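Local coordinates for protein V-type ATPase 116 kDa subunit (Meiothermus ruber, PDB 3RRK) that forms the cytoplasmic N-terminal domain of subunit I, the subunit a homolog of a V-type ATPase, and probably takes part in rotary proton transport, at residues I151-A156 / L187-V192. Numbering follows the deposited sequence.
Sequences IPFLVA and LAALVV
Ile151 and Val191, Phe153 and Ala189, and Val155 and Leu187 are the three hydrogen-bonded pairs of an antiparallel ladder joining an outer strand to the central strand of a three-stranded sheet. Both strands belong to the V-type ATPase subunit I N-terminal domain family, and the centre of the contact is about 36 Å from the centre of the chain. Each pair exchanges two backbone bonds, so six in all fix the register; in the middle pair Ala189 N lies 3.0 Å from Phe153 O. At the non-hydrogen-bonded positions Pro152 offers no N-H, but its CA makes a CA-H...O contact to Ala189 O at 3.4 Å. Beyond the ladder, Leu190 bonds through its backbone to Glu179 on strand 177-182, completing the sheet.

Apolar contacts gather on the face carrying Phe153, which helix 158-172 covers through Val164 and Leu168. A chi1 of 69° sets the phenyl between its own backbone N and carbonyl carbon, which swings the ring across to the neighbouring strand. Ala189 CB sits over one ring face, 3.9 Å from the centroid and 22° off the normal, a CH-pi contact, while Val191 CG2 meets the edge near the ring plane. With an alanine here, Ala189 CB would probably lose the ring face it lies over and a gap would open beside Val191 CG2. On this same face Val155 CG1 rests 3.5 Å from Leu187 CB. The face carrying Pro152, Leu154, Ala188 and Leu190 has looser cross-strand contacts: Pro152 CB lies 4.3 Å from Leu190 CD1, and Leu154 CD2 is 4.5 Å from Ala188 CB.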
loop_
_atom_site.group_PDB
_atom_site.type_symbol
_atom_site.label_atom_id
_atom_site.label_comp_id
_atom_site.label_asym_id
_atom_site.label_seq_id
_atom_site.Cartn_x
_atom_site.Cartn_y
_atom_site.Cartn_z
ATOM N N ILE A 151 -5.549 30.256 -21.199
ATOM C CA ILE A 151 -5.729 29.816 -19.832
ATOM C C ILE A 151 -7.125 29.273 -19.684
ATOM O O ILE A 151 -8.103 30.006 -19.854
ATOM C CB ILE A 151 -5.580 30.956 -18.817
ATOM C CG1 ILE A 151 -4.221 31.631 -18.941
ATOM C CG2 ILE A 151 -5.729 30.413 -17.423
ATOM C CD1 ILE A 151 -4.077 32.849 -18.047
ATOM N N PRO A 152 -7.225 27.975 -19.391
ATOM C CA PRO A 152 -8.497 27.387 -18.970
ATOM C C PRO A 152 -8.649 27.651 -17.490
ATOM O O PRO A 152 -7.643 27.747 -16.783
ATOM C CB PRO A 152 -8.286 25.896 -19.218
ATOM C CG PRO A 152 -6.832 25.702 -19.003
ATOM C CD PRO A 152 -6.139 26.983 -19.421
ATOM N N PHE A 153 -9.882 27.793 -17.025
ATOM C CA PHE A 153 -10.130 28.001 -15.603
ATOM C C PHE A 153 -11.617 27.874 -15.305
ATOM O O PHE A 153 -12.443 28.117 -16.167
ATOM C CB PHE A 153 -9.594 29.366 -15.161
ATOM C CG PHE A 153 -10.363 30.535 -15.712
ATOM C CD1 PHE A 153 -10.091 31.027 -16.977
ATOM C CD2 PHE A 153 -11.353 31.148 -14.958
ATOM C CE1 PHE A 153 -10.794 32.102 -17.480
ATOM C CE2 PHE A 153 -12.058 32.231 -15.454
ATOM C CZ PHE A 153 -11.779 32.711 -16.717
ATOM N N LEU A 154 -11.960 27.477 -14.086
ATOM C CA LEU A 154 -13.360 27.297 -13.724
ATOM C C LEU A 154 -13.931 28.502 -12.990
ATOM O O LEU A 154 -13.238 29.195 -12.241
ATOM C CB LEU A 154 -13.544 26.043 -12.876
ATOM C CG LEU A 154 -13.231 24.676 -13.473
ATOM C CD1 LEU A 154 -13.453 23.610 -12.400
ATOM C CD2 LEU A 154 -14.089 24.400 -14.691
ATOM N N VAL A 155 -15.215 28.737 -13.203
ATOM C CA VAL A 155 -15.885 29.877 -12.614
ATOM C C VAL A 155 -17.288 29.400 -12.302
ATOM O O VAL A 155 -17.841 28.587 -13.038
ATOM C CB VAL A 155 -15.888 31.083 -13.590
ATOM C CG1 VAL A 155 -16.941 30.905 -14.673
ATOM C CG2 VAL A 155 -16.115 32.370 -12.845
ATOM N N ALA A 156 -17.855 29.873 -11.200
ATOM C CA ALA A 156 -19.115 29.319 -10.706
ATOM C C ALA A 156 -20.327 29.954 -11.371
ATOM O O ALA A 156 -21.152 29.274 -11.978
ATOM C CB ALA A 156 -19.196 29.461 -9.197
ATOM N N LEU A 187 -18.736 26.759 -14.704
ATOM C CA LEU A 187 -18.555 27.092 -16.103
ATOM C C LEU A 187 -17.098 26.883 -16.485
ATOM O O LEU A 187 -16.201 27.359 -15.789
ATOM C CB LEU A 187 -18.927 28.550 -16.342
ATOM C CG LEU A 187 -20.367 28.967 -16.076
ATOM C CD1 LEU A 187 -20.477 30.475 -16.187
ATOM C CD2 LEU A 187 -21.298 28.277 -17.056
ATOM N N ALA A 188 -16.860 26.159 -17.577
ATOM C CA ALA A 188 -15.518 26.033 -18.119
ATOM C C ALA A 188 -15.240 27.257 -18.984
ATOM O O ALA A 188 -15.907 27.484 -19.991
ATOM C CB ALA A 188 -15.393 24.766 -18.932
ATOM N N ALA A 189 -14.274 28.065 -18.569
ATOM C CA ALA A 189 -13.945 29.282 -19.292
ATOM C C ALA A 189 -12.548 29.183 -19.871
ATOM O O ALA A 189 -11.727 28.404 -19.401
ATOM C CB ALA A 189 -14.043 30.480 -18.376
ATOM N N LEU A 190 -12.284 29.980 -20.894
ATOM C CA LEU A 190 -10.970 30.034 -21.493
ATOM C C LEU A 190 -10.667 31.480 -21.868
ATOM O O LEU A 190 -11.529 32.182 -22.400
ATOM C CB LEU A 190 -10.937 29.146 -22.734
ATOM C CG LEU A 190 -9.618 29.088 -23.507
ATOM C CD1 LEU A 190 -8.684 28.085 -22.863
ATOM C CD2 LEU A 190 -9.868 28.727 -24.963
ATOM N N VAL A 191 -9.454 31.933 -21.566
ATOM C CA VAL A 191 -9.011 33.238 -22.026
ATOM C C VAL A 191 -7.907 33.045 -23.037
ATOM O O VAL A 191 -7.097 32.125 -22.912
ATOM C CB VAL A 191 -8.434 34.101 -20.910
ATOM C CG1 VAL A 191 -8.325 35.563 -21.388
ATOM C CG2 VAL A 191 -9.296 34.004 -19.690
ATOM N N VAL A 192 -7.886 33.932 -24.028
ATOM C CA VAL A 192 -6.895 33.925 -25.083
ATOM C C VAL A 192 -6.292 35.314 -25.239
ATOM O O VAL A 192 -7.002 36.318 -25.306
ATOM C CB VAL A 192 -7.522 33.500 -26.407
ATOM C CG1 VAL A 192 -6.461 33.466 -27.511
ATOM C CG2 VAL A 192 -8.206 32.146 -26.239
#